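Putative O-GlcNAcase nagJ (Clostridium perfringens, PDB 6PV5) belongs to glycoside hydrolase family 84 and probably acts as a hexosaminidase; this chain carries the catalytic barrel and flanking domains of a longer protein. Local coordinates at residues 341-344 / 345-348; 456-459 / 460-463; 502-505 / 506-510; 321-324 / 325-329. All blocks are in the same frame, centred on the assembly; numbering follows the deposited sequence.

From the N terminus the order is interaction 4, interaction 1, interaction 2 and interaction 3. Each is local, within one continuous run of eight or nine residues, so none closes a long loop. They follow in series and neither nest nor cross. Interaction 4 lies near the C-terminal end of helix 311-326 of the barrel. Interaction 1 shapes the loop after the next barrel strand, 336-338, and its centre lies about 28 Å from that of interaction 4. Interaction 2 is the turn after helix 446-457, which follows the eighth strand. Interaction 3 lies in the helical region beyond the barrel, its centre about 58 Å from that of interaction 4. No two of the four touch.

Interaction 1 of 4, residues 341-344 / 345-348; sequences EYWG and SSMF. With EDO (1,2-ethanediol), chain F.
Ser346 folds back under Trp343 in a local turn contact, in the loop that follows strand 336-338, the fifth strand of the barrel. Ser346 CB lies over the face of the indole. Ser346 CB is 3.5 Å from the centroid of the Trp343 five-membered ring, 18° off the normal, a CH-pi contact. The hydroxyl then turns to the backbone. With chi1 at 71°, OG sits between the Ser346 N and carbonyl carbon and reaches back to Trp343. Ser346 OG donates to Trp343 O over 2.6 Å, in the carbonyl plane and on a lone pair. Ser346 N adds a weak bond to the same oxygen, so one residue holds this carbonyl twice. Next along, Met347 N donates to Gly344 O at 2.9 Å. The edge of the Phe348 ring meets the same oxygen, with CD2 3.2 Å from Gly344 O.

This is a beta-to-alpha loop of a (beta/alpha)8 barrel, the kind of loop that builds the active site in such enzymes. Tyr342 OH is hydrogen-bonded to Asp305, the predicted proton donor. The Tyr342 ring has Trp343 CE3 over one face.

Glu341 runs alongside Ser346, with CB 3.3 Å from Ser346 OG. Its carboxylate is well occupied. Glu341 OE2 forms a salt bridge with Arg309 and accepts from O1 of a 1,2-ethanediol at 2.6 Å, probably a crystallisation additive. OE1 bonds to Thr357. The methyl of Met347 reaches the start of the loop, where its CE is 3.4 Å from Glu341 O.

Interaction 2 of 4, residues 456-459 / 460-463; sequences GWNS and VSYE
Asn458, Ser459 and Val460 bury the most surface here, and the side chain of Asn458 reaches over the turn to Ser461. Asn458 is the first residue after helix 446-457 to leave helical backbone angles. Its CG stands opposite the Asn458 N (chi1 -171°), which sets OD1 in front of the Ser461 N-H. Ser461 N donates to Asn458 OD1 at 3.1 Å with an N-H...O angle of 152°. The donor lies above the amide plane, 42° out of it. Ser461 OG also comes near OD1, but its modelled position is crowded, so that bond is doubtful. The other end of the amide points elsewhere: Asn458 ND2 donates to the carbonyl of Thr45, which ties the turn to the N-terminal part of the chain.

Ser459 opens the turn. Its carbonyl takes a weak bond from the other end, Tyr462 N to Ser459 O at 3.4 Å. Ser459 N is bonded to Ser185 OG. Val460 sits at the exposed crest, and its carbonyl is bonded by Arg425.

Tyr462 closes the turn. Tyr462 CB lies 3.5 Å from Asn458 O and about as near Ser459 O. The ring then leads away to meet Tyr455 edge-to-face, and its hydroxyl bonds to the carbonyl of Ile420. With Val460 helical and Ser461 bridge-like in backbone angles at the two central positions, residues 459-462 form a type I beta turn. Asn458 braces it with its side chain, and the turn joins helix 446-457 of the barrel to helix 464-476, before which Glu463 is the N-cap residue.

Interaction 3 of 4, residues 502-505 / 506-510; sequences EIKN and TIDSL
The Asp508 carboxylate is the central flat group, and the backbone oxygen of Lys504 lies under one of its faces, with Asp508 CG 3.2 Å from Lys504 O. Two partners meet the group near its plane, both at OD2. Lys504 NZ comes from the side of OD1 and uses the syn lone pair, a salt bridge with NZ 2.7 Å from Asp508 OD2. A water comes from the side away from OD1. It donates to Asp508 OD2 at 2.6 Å. The same water donates at 2.6 Å to OD1 of the second flat group, the Asn505 amide, and so bridges residues three apart.

Lys504 reaches its partner by an extended chain that bends at the last torsion (chi4 -62°). This swings NZ in toward the aspartate one turn further on.

On another side of the helix, the contact is apolar. Ile503 CG2 touches Ile507 CD1 at 3.7 Å. Both isoleucines also touch Val611, and Thr506 and Leu510 pack against Leu527 of helix 521-544. Four regular i to i+4 backbone bonds run across this part of helix 501-515, within the region like hyaluronidase post-catalytic domains.

The helix is thus amphipathic: isoleucines and Leu510 meet the rest of the domain, while Lys504, Asn505 and Asp508 line the more exposed side. The salt bridge spans one helical turn, and its negative end probably stays ionised, since OD2 accepts from both the amine and the water.

Interaction 4 of 4, residues 321-324 / 325-329; sequences FNKE and FIKNK
Phe321 O accepts from both Phe325 N (2.9 Å) and Ile326 N (3.1 Å), the second bond the straighter, and Lys327 N follows with an i to i+5 bond to Asn322 O, so helix 311-326 widens into a pi-type turn near its end. The rings of Phe321 and Phe325 point the same way. Their planes are 26° apart and their centroids 5.0 Å apart, but they are slid so far that they barely overlap. What covers the Phe321 face is the root of the other side chain: Phe325 CB stands over its centre, 4.1 Å from the Phe321 centroid. Ile326 crosses Phe321 at about a right angle, with its CD1 3.9 Å from Phe321 CE2.

Asn322 leans on Ile326 through its oxygen, OD1 lying 3.6 Å from Ile326 CB. Its nitrogen is bonded to Asp365 and Asp367.

On the exposed side, Lys327 curls back along the helix. With chi1 at 45° and bends at its last two torsions, the chain sets Lys327 NZ 3.1 Å from Lys323 O, donating a hydrogen bond. The two lysine amines stay 4.7 Å apart, NZ to NZ.

The aromatic side faces helix 274-294, where Phe321 touches Leu284 and both rings touch Ala288. Phe325 also meets Phe299 of strand 298-302 edge-to-face. Ile326 packs on Val332 and Leu335, in the link to strand 336-338. The contact lies late in the helix of this beta-alpha-beta unit.

Interaction 1 of 4, residues 341-344 / 345-348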
loop_
_atom_site.group_PDB
_atom_site.type_symbol
_atom_site.label_atom_id
_atom_site.label_comp_id
_atom_site.label_asym_id
_atom_site.label_seq_id
_atom_site.Cartn_x
_atom_site.Cartn_y
_atom_site.Cartn_z
ATOM N N GLU A 341 -4.006 -3.558 23.408
ATOM C CA GLU A 341 -2.917 -2.593 23.485
ATOM C C GLU A 341 -2.107 -2.683 22.195
ATOM O O GLU A 341 -1.089 -3.366 22.138
ATOM C CB GLU A 341 -2.089 -2.793 24.771
ATOM C CG GLU A 341 -2.853 -2.442 26.043
ATOM C CD GLU A 341 -2.269 -2.786 27.415
ATOM O OE1 GLU A 341 -1.262 -3.534 27.504
ATOM O OE2 GLU A 341 -2.841 -2.313 28.410
ATOM N N TYR A 342 -2.571 -2.006 21.135
ATOM C CA TYR A 342 -2.036 -2.329 19.825
ATOM C C TYR A 342 -0.988 -1.320 19.384
ATOM O O TYR A 342 -0.395 -1.517 18.333
ATOM C CB TYR A 342 -3.120 -2.500 18.757
ATOM C CG TYR A 342 -4.086 -1.352 18.605
ATOM C CD1 TYR A 342 -5.308 -1.358 19.258
ATOM C CD2 TYR A 342 -3.777 -0.259 17.803
ATOM C CE1 TYR A 342 -6.197 -0.299 19.141
ATOM C CE2 TYR A 342 -4.659 0.797 17.664
ATOM C CZ TYR A 342 -5.862 0.784 18.337
ATOM O OH TYR A 342 -6.699 1.855 18.209
ATOM N N TRP A 343 -0.769 -0.259 20.170
ATOM C CA TRP A 343 0.336 0.645 19.876
ATOM C C TRP A 343 1.413 0.534 20.958
ATOM O O TRP A 343 1.133 0.188 22.098
ATOM C CB TRP A 343 -0.157 2.083 19.596
ATOM C CG TRP A 343 -0.786 2.805 20.749
ATOM C CD1 TRP A 343 -0.173 3.709 21.571
ATOM C CD2 TRP A 343 -2.142 2.703 21.218
ATOM N NE1 TRP A 343 -1.040 4.163 22.523
ATOM C CE2 TRP A 343 -2.269 3.594 22.303
ATOM C CE3 TRP A 343 -3.269 1.973 20.813
ATOM C CZ2 TRP A 343 -3.464 3.755 23.002
ATOM C CZ3 TRP A 343 -4.452 2.137 21.505
ATOM C CH2 TRP A 343 -4.545 3.004 22.594
ATOM N N GLY A 344 2.667 0.758 20.570
ATOM C CA GLY A 344 3.798 0.533 21.456
ATOM C C GLY A 344 3.651 1.190 22.827
ATOM O O GLY A 344 3.849 0.536 23.859
ATOM N N SER A 345 3.295 2.480 22.831
ATOM C CA SER A 345 3.174 3.211 24.085
ATOM C C SER A 345 2.086 2.641 24.996
ATOM O O SER A 345 2.219 2.725 26.221
ATOM C CB SER A 345 2.994 4.688 23.847
ATOM O OG SER A 345 4.148 5.182 23.178
ATOM N N SER A 346 1.014 2.082 24.409
ATOM C CA SER A 346 -0.051 1.468 25.201
ATOM C C SER A 346 0.457 0.225 25.948
ATOM O O SER A 346 -0.164 -0.200 26.915
ATOM C CB SER A 346 -1.281 1.129 24.384
ATOM O OG SER A 346 -1.029 0.038 23.504
ATOM N N MET A 347 1.606 -0.322 25.529
ATOM C CA MET A 347 2.059 -1.627 25.999
ATOM C C MET A 347 2.971 -1.475 27.217
ATOM O O MET A 347 3.245 -2.466 27.895
ATOM C CB MET A 347 2.869 -2.341 24.912
ATOM C CG MET A 347 2.059 -2.807 23.716
ATOM S SD MET A 347 3.194 -3.528 22.527
ATOM C CE MET A 347 2.175 -3.520 21.048
ATOM N N PHE A 348 3.467 -0.245 27.450
ATOM C CA PHE A 348 4.509 0.002 28.437
ATOM C C PHE A 348 4.092 1.114 29.385
ATOM O O PHE A 348 3.574 2.143 28.964
ATOM C CB PHE A 348 5.834 0.404 27.780
ATOM C CG PHE A 348 6.430 -0.679 26.920
ATOM C CD1 PHE A 348 7.214 -1.680 27.473
ATOM C CD2 PHE A 348 6.197 -0.706 25.559
ATOM C CE1 PHE A 348 7.761 -2.673 26.678
ATOM C CE2 PHE A 348 6.712 -1.719 24.768
ATOM C CZ PHE A 348 7.494 -2.705 25.329
HETATM C C1 EDO F . -3.059 -2.349 31.802
HETATM O O1 EDO F . -2.594 -3.259 30.845
HETATM C C2 EDO F . -4.445 -2.661 31.931
HETATM O O2 EDO F . -4.424 -4.030 32.256
#

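Interaction 2 of 4, residues 456-459 / 460-463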
loop_
_atom_site.group_PDB
_atom_site.type_symbol
_atom_site.label_atom_id
_atom_site.label_comp_id
_atom_site.label_asym_id
_atom_site.label_seq_id
_atom_site.Cartn_x
_atom_site.Cartn_y
_atom_site.Cartn_z
ATOM N N GLY A 456 7.247 -3.182 0.881
ATOM C CA GLY A 456 6.965 -4.512 1.383
ATOM C C GLY A 456 7.799 -5.558 0.648
ATOM O O GLY A 456 8.297 -6.508 1.260
ATOM N N TRP A 457 7.969 -5.355 -0.665
ATOM C CA TRP A 457 8.673 -6.329 -1.476
ATOM C C TRP A 457 10.184 -6.169 -1.310
ATOM O O TRP A 457 10.908 -7.155 -1.302
ATOM C CB TRP A 457 8.260 -6.242 -2.949
ATOM C CG TRP A 457 8.915 -7.304 -3.776
ATOM C CD1 TRP A 457 10.079 -7.202 -4.482
ATOM C CD2 TRP A 457 8.476 -8.669 -3.919
ATOM N NE1 TRP A 457 10.372 -8.393 -5.084
ATOM C CE2 TRP A 457 9.419 -9.319 -4.746
ATOM C CE3 TRP A 457 7.393 -9.404 -3.432
ATOM C CZ2 TRP A 457 9.307 -10.667 -5.081
ATOM C CZ3 TRP A 457 7.283 -10.736 -3.767
ATOM C CH2 TRP A 457 8.227 -11.355 -4.586
ATOM N N ASN A 458 10.660 -4.925 -1.215
ATOM C CA ASN A 458 12.085 -4.645 -1.282
ATOM C C ASN A 458 12.367 -3.443 -0.391
ATOM O O ASN A 458 12.578 -2.333 -0.893
ATOM C CB ASN A 458 12.572 -4.493 -2.732
ATOM C CG ASN A 458 14.082 -4.404 -2.915
ATOM O OD1 ASN A 458 14.839 -4.174 -1.973
ATOM N ND2 ASN A 458 14.543 -4.536 -4.151
ATOM N N SER A 459 12.387 -3.702 0.929
ATOM C CA SER A 459 12.532 -2.660 1.935
ATOM C C SER A 459 13.954 -2.123 1.953
ATOM O O SER A 459 14.188 -0.940 2.199
ATOM C CB SER A 459 12.094 -3.123 3.297
ATOM O OG SER A 459 12.874 -4.224 3.737
ATOM N N VAL A 460 14.902 -3.004 1.657
ATOM C CA VAL A 460 16.307 -2.641 1.664
ATOM C C VAL A 460 16.598 -1.570 0.615
ATOM O O VAL A 460 17.306 -0.608 0.900
ATOM C CB VAL A 460 17.187 -3.900 1.521
ATOM C CG1 VAL A 460 18.516 -3.629 0.824
ATOM C CG2 VAL A 460 17.392 -4.549 2.881
ATOM N N SER A 461 16.067 -1.720 -0.598
ATOM C CA SER A 461 16.429 -0.734 -1.610
ATOM C C SER A 461 15.368 0.372 -1.767
ATOM O O SER A 461 15.562 1.299 -2.548
ATOM C CB SER A 461 16.785 -1.386 -2.918
ATOM O OG SER A 461 15.695 -2.153 -3.405
ATOM N N TYR A 462 14.279 0.313 -0.988
ATOM C CA TYR A 462 13.184 1.271 -1.119
ATOM C C TYR A 462 13.677 2.688 -0.871
ATOM O O TYR A 462 14.191 2.964 0.202
ATOM C CB TYR A 462 12.105 1.008 -0.067
ATOM C CG TYR A 462 10.945 1.983 -0.069
ATOM C CD1 TYR A 462 9.946 1.897 -1.036
ATOM C CD2 TYR A 462 10.841 2.974 0.902
ATOM C CE1 TYR A 462 8.856 2.759 -1.034
ATOM C CE2 TYR A 462 9.760 3.846 0.925
ATOM C CZ TYR A 462 8.775 3.734 -0.051
ATOM O OH TYR A 462 7.720 4.573 -0.050
ATOM N N GLU A 463 13.483 3.569 -1.859
ATOM C CA GLU A 463 13.632 5.008 -1.669
ATOM C C GLU A 463 12.294 5.682 -1.960
ATOM O O GLU A 463 11.743 5.509 -3.049
ATOM C CB GLU A 463 14.669 5.589 -2.627
ATOM C CG GLU A 463 16.080 5.101 -2.377
ATOM C CD GLU A 463 17.022 5.579 -3.467
ATOM O OE1 GLU A 463 17.180 6.813 -3.604
ATOM O OE2 GLU A 463 17.558 4.722 -4.210
#

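Interaction 3 of 4, residues 502-505 / 506-510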
loop_
_atom_site.group_PDB
_atom_site.type_symbol
_atom_site.label_atom_id
_atom_site.label_comp_id
_atom_site.label_asym_id
_atom_site.label_seq_id
_atom_site.Cartn_x
_atom_site.Cartn_y
_atom_site.Cartn_z
ATOM N N GLU A 502 10.497 21.962 -0.302
ATOM C CA GLU A 502 11.349 22.960 -0.922
ATOM C C GLU A 502 10.657 24.320 -0.893
ATOM O O GLU A 502 11.316 25.325 -0.627
ATOM C CB GLU A 502 11.615 22.639 -2.394
ATOM C CG GLU A 502 12.563 21.493 -2.625
ATOM C CD GLU A 502 12.817 21.202 -4.103
ATOM O OE1 GLU A 502 12.470 20.086 -4.550
ATOM O OE2 GLU A 502 13.355 22.091 -4.813
ATOM N N ILE A 503 9.355 24.334 -1.224
ATOM C CA ILE A 503 8.515 25.522 -1.107
ATOM C C ILE A 503 8.568 26.023 0.336
ATOM O O ILE A 503 8.705 27.222 0.568
ATOM C CB ILE A 503 7.056 25.266 -1.577
ATOM C CG1 ILE A 503 6.963 24.833 -3.043
ATOM C CG2 ILE A 503 6.151 26.457 -1.294
ATOM C CD1 ILE A 503 7.699 25.743 -4.021
ATOM N N LYS A 504 8.475 25.101 1.300
ATOM C CA LYS A 504 8.483 25.498 2.694
ATOM C C LYS A 504 9.823 26.138 3.065
ATOM O O LYS A 504 9.859 27.120 3.806
ATOM C CB LYS A 504 8.227 24.334 3.656
ATOM C CG LYS A 504 8.107 24.807 5.106
ATOM C CD LYS A 504 7.658 23.787 6.120
ATOM C CE LYS A 504 7.360 24.398 7.485
ATOM N NZ LYS A 504 8.547 25.035 8.123
ATOM N N ASN A 505 10.928 25.551 2.594
ATOM C CA ASN A 505 12.223 26.137 2.897
ATOM C C ASN A 505 12.323 27.517 2.262
ATOM O O ASN A 505 12.820 28.442 2.893
ATOM C CB ASN A 505 13.371 25.223 2.479
ATOM C CG ASN A 505 13.485 24.069 3.441
ATOM O OD1 ASN A 505 13.390 24.266 4.658
ATOM N ND2 ASN A 505 13.676 22.876 2.911
ATOM N N THR A 506 11.835 27.642 1.032
ATOM C CA THR A 506 11.833 28.908 0.311
ATOM C C THR A 506 11.115 29.980 1.120
ATOM O O THR A 506 11.636 31.083 1.264
ATOM C CB THR A 506 11.275 28.745 -1.107
ATOM O OG1 THR A 506 12.184 27.872 -1.773
ATOM C CG2 THR A 506 11.220 30.041 -1.879
ATOM N N ILE A 507 9.939 29.637 1.672
ATOM C CA ILE A 507 9.137 30.569 2.457
ATOM C C ILE A 507 9.869 30.929 3.751
ATOM O O ILE A 507 10.008 32.105 4.073
ATOM C CB ILE A 507 7.709 30.023 2.661
ATOM C CG1 ILE A 507 6.936 30.091 1.344
ATOM C CG2 ILE A 507 6.971 30.750 3.785
ATOM C CD1 ILE A 507 5.798 29.100 1.223
ATOM N N ASP A 508 10.343 29.927 4.494
ATOM C CA ASP A 508 10.961 30.161 5.793
ATOM C C ASP A 508 12.157 31.103 5.630
ATOM O O ASP A 508 12.417 31.967 6.480
ATOM C CB ASP A 508 11.355 28.830 6.441
ATOM C CG ASP A 508 10.159 27.980 6.882
ATOM O OD1 ASP A 508 9.037 28.536 6.982
ATOM O OD2 ASP A 508 10.355 26.761 7.138
ATOM N N SER A 509 12.885 30.899 4.528
ATOM C CA SER A 509 14.057 31.681 4.162
ATOM C C SER A 509 13.632 33.092 3.743
ATOM O O SER A 509 14.287 34.073 4.089
ATOM C CB SER A 509 14.863 30.942 3.089
ATOM O OG SER A 509 15.564 31.825 2.229
ATOM N N LEU A 510 12.514 33.179 3.011
ATOM C CA LEU A 510 11.984 34.453 2.565
ATOM C C LEU A 510 11.689 35.333 3.781
ATOM O O LEU A 510 12.077 36.505 3.793
ATOM C CB LEU A 510 10.734 34.213 1.718
ATOM C CG LEU A 510 9.999 35.448 1.196
ATOM C CD1 LEU A 510 9.345 35.126 -0.131
ATOM C CD2 LEU A 510 8.945 35.937 2.177
HETATM O O HOH W 1 11.951 24.796 6.783
#

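Interaction 4 of 4, residues 321-324 / 325-329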
loop_
_atom_site.group_PDB
_atom_site.type_symbol
_atom_site.label_atom_id
_atom_site.label_comp_id
_atom_site.label_asym_id
_atom_site.label_seq_id
_atom_site.Cartn_x
_atom_site.Cartn_y
_atom_site.Cartn_z
ATOM N N PHE A 321 -8.526 -21.707 19.248
ATOM C CA PHE A 321 -8.960 -21.613 17.866
ATOM C C PHE A 321 -7.847 -22.111 16.956
ATOM O O PHE A 321 -8.103 -22.806 15.969
ATOM C CB PHE A 321 -9.403 -20.188 17.500
ATOM C CG PHE A 321 -9.952 -20.052 16.098
ATOM C CD1 PHE A 321 -11.308 -20.187 15.851
ATOM C CD2 PHE A 321 -9.108 -19.808 15.024
ATOM C CE1 PHE A 321 -11.811 -20.056 14.560
ATOM C CE2 PHE A 321 -9.610 -19.686 13.735
ATOM C CZ PHE A 321 -10.963 -19.812 13.503
ATOM N N ASN A 322 -6.612 -21.721 17.293
ATOM C CA ASN A 322 -5.432 -22.097 16.536
ATOM C C ASN A 322 -5.260 -23.622 16.582
ATOM O O ASN A 322 -4.882 -24.247 15.587
ATOM C CB ASN A 322 -4.214 -21.395 17.137
ATOM C CG ASN A 322 -2.954 -21.535 16.323
ATOM O OD1 ASN A 322 -2.944 -21.283 15.119
ATOM N ND2 ASN A 322 -1.863 -21.862 16.988
ATOM N N LYS A 323 -5.542 -24.203 17.761
ATOM C CA LYS A 323 -5.332 -25.619 18.019
ATOM C C LYS A 323 -6.456 -26.440 17.378
ATOM O O LYS A 323 -6.184 -27.392 16.657
ATOM C CB LYS A 323 -5.221 -25.868 19.531
ATOM C CG LYS A 323 -4.831 -27.290 19.921
ATOM C CD LYS A 323 -4.822 -27.527 21.425
ATOM C CE LYS A 323 -4.511 -28.959 21.819
ATOM N NZ LYS A 323 -5.632 -29.882 21.507
ATOM N N GLU A 324 -7.709 -26.047 17.632
ATOM C CA GLU A 324 -8.878 -26.865 17.341
ATOM C C GLU A 324 -9.476 -26.561 15.961
ATOM O O GLU A 324 -10.368 -27.288 15.520
ATOM C CB GLU A 324 -9.900 -26.762 18.474
ATOM C CG GLU A 324 -9.318 -27.114 19.834
ATOM C CD GLU A 324 -10.271 -27.169 21.018
ATOM O OE1 GLU A 324 -11.424 -26.708 20.897
ATOM O OE2 GLU A 324 -9.846 -27.657 22.082
ATOM N N PHE A 325 -8.974 -25.518 15.270
ATOM C CA PHE A 325 -9.425 -25.165 13.927
ATOM C C PHE A 325 -8.232 -25.037 12.981
ATOM O O PHE A 325 -8.089 -25.831 12.057
ATOM C CB PHE A 325 -10.369 -23.950 13.913
ATOM C CG PHE A 325 -10.876 -23.604 12.530
ATOM C CD1 PHE A 325 -12.060 -24.148 12.048
ATOM C CD2 PHE A 325 -10.122 -22.812 11.670
ATOM C CE1 PHE A 325 -12.492 -23.877 10.758
ATOM C CE2 PHE A 325 -10.549 -22.549 10.376
ATOM C CZ PHE A 325 -11.743 -23.071 9.925
ATOM N N ILE A 326 -7.361 -24.042 13.216
ATOM C CA ILE A 326 -6.322 -23.709 12.251
ATOM C C ILE A 326 -5.520 -24.943 11.837
ATOM O O ILE A 326 -5.385 -25.225 10.647
ATOM C CB ILE A 326 -5.369 -22.600 12.758
ATOM C CG1 ILE A 326 -6.078 -21.252 12.945
ATOM C CG2 ILE A 326 -4.141 -22.506 11.859
ATOM C CD1 ILE A 326 -6.380 -20.500 11.666
ATOM N N LYS A 327 -4.904 -25.627 12.807
ATOM C CA LYS A 327 -3.879 -26.604 12.450
ATOM C C LYS A 327 -4.454 -27.873 11.815
ATOM O O LYS A 327 -3.725 -28.555 11.099
ATOM C CB LYS A 327 -2.991 -26.942 13.647
ATOM C CG LYS A 327 -3.747 -27.198 14.940
ATOM C CD LYS A 327 -2.817 -27.527 16.103
ATOM C CE LYS A 327 -2.742 -29.005 16.435
ATOM N NZ LYS A 327 -3.939 -29.460 17.186
ATOM N N ASN A 328 -5.738 -28.180 12.068
ATOM C CA ASN A 328 -6.382 -29.392 11.558
ATOM C C ASN A 328 -7.056 -29.191 10.203
ATOM O O ASN A 328 -7.421 -30.170 9.566
ATOM C CB ASN A 328 -7.461 -29.944 12.496
ATOM C CG ASN A 328 -6.896 -30.495 13.789
ATOM O OD1 ASN A 328 -5.742 -30.927 13.839
ATOM N ND2 ASN A 328 -7.695 -30.453 14.845
ATOM N N LYS A 329 -7.272 -27.943 9.778
ATOM C CA LYS A 329 -7.948 -27.693 8.510
ATOM C C LYS A 329 -6.905 -27.550 7.413
ATOM O O LYS A 329 -5.902 -26.873 7.615
ATOM C CB LYS A 329 -8.775 -26.415 8.614
ATOM C CG LYS A 329 -10.064 -26.561 9.397
ATOM C CD LYS A 329 -11.153 -27.070 8.508
ATOM C CE LYS A 329 -12.367 -27.522 9.282
ATOM N NZ LYS A 329 -13.544 -27.599 8.384
#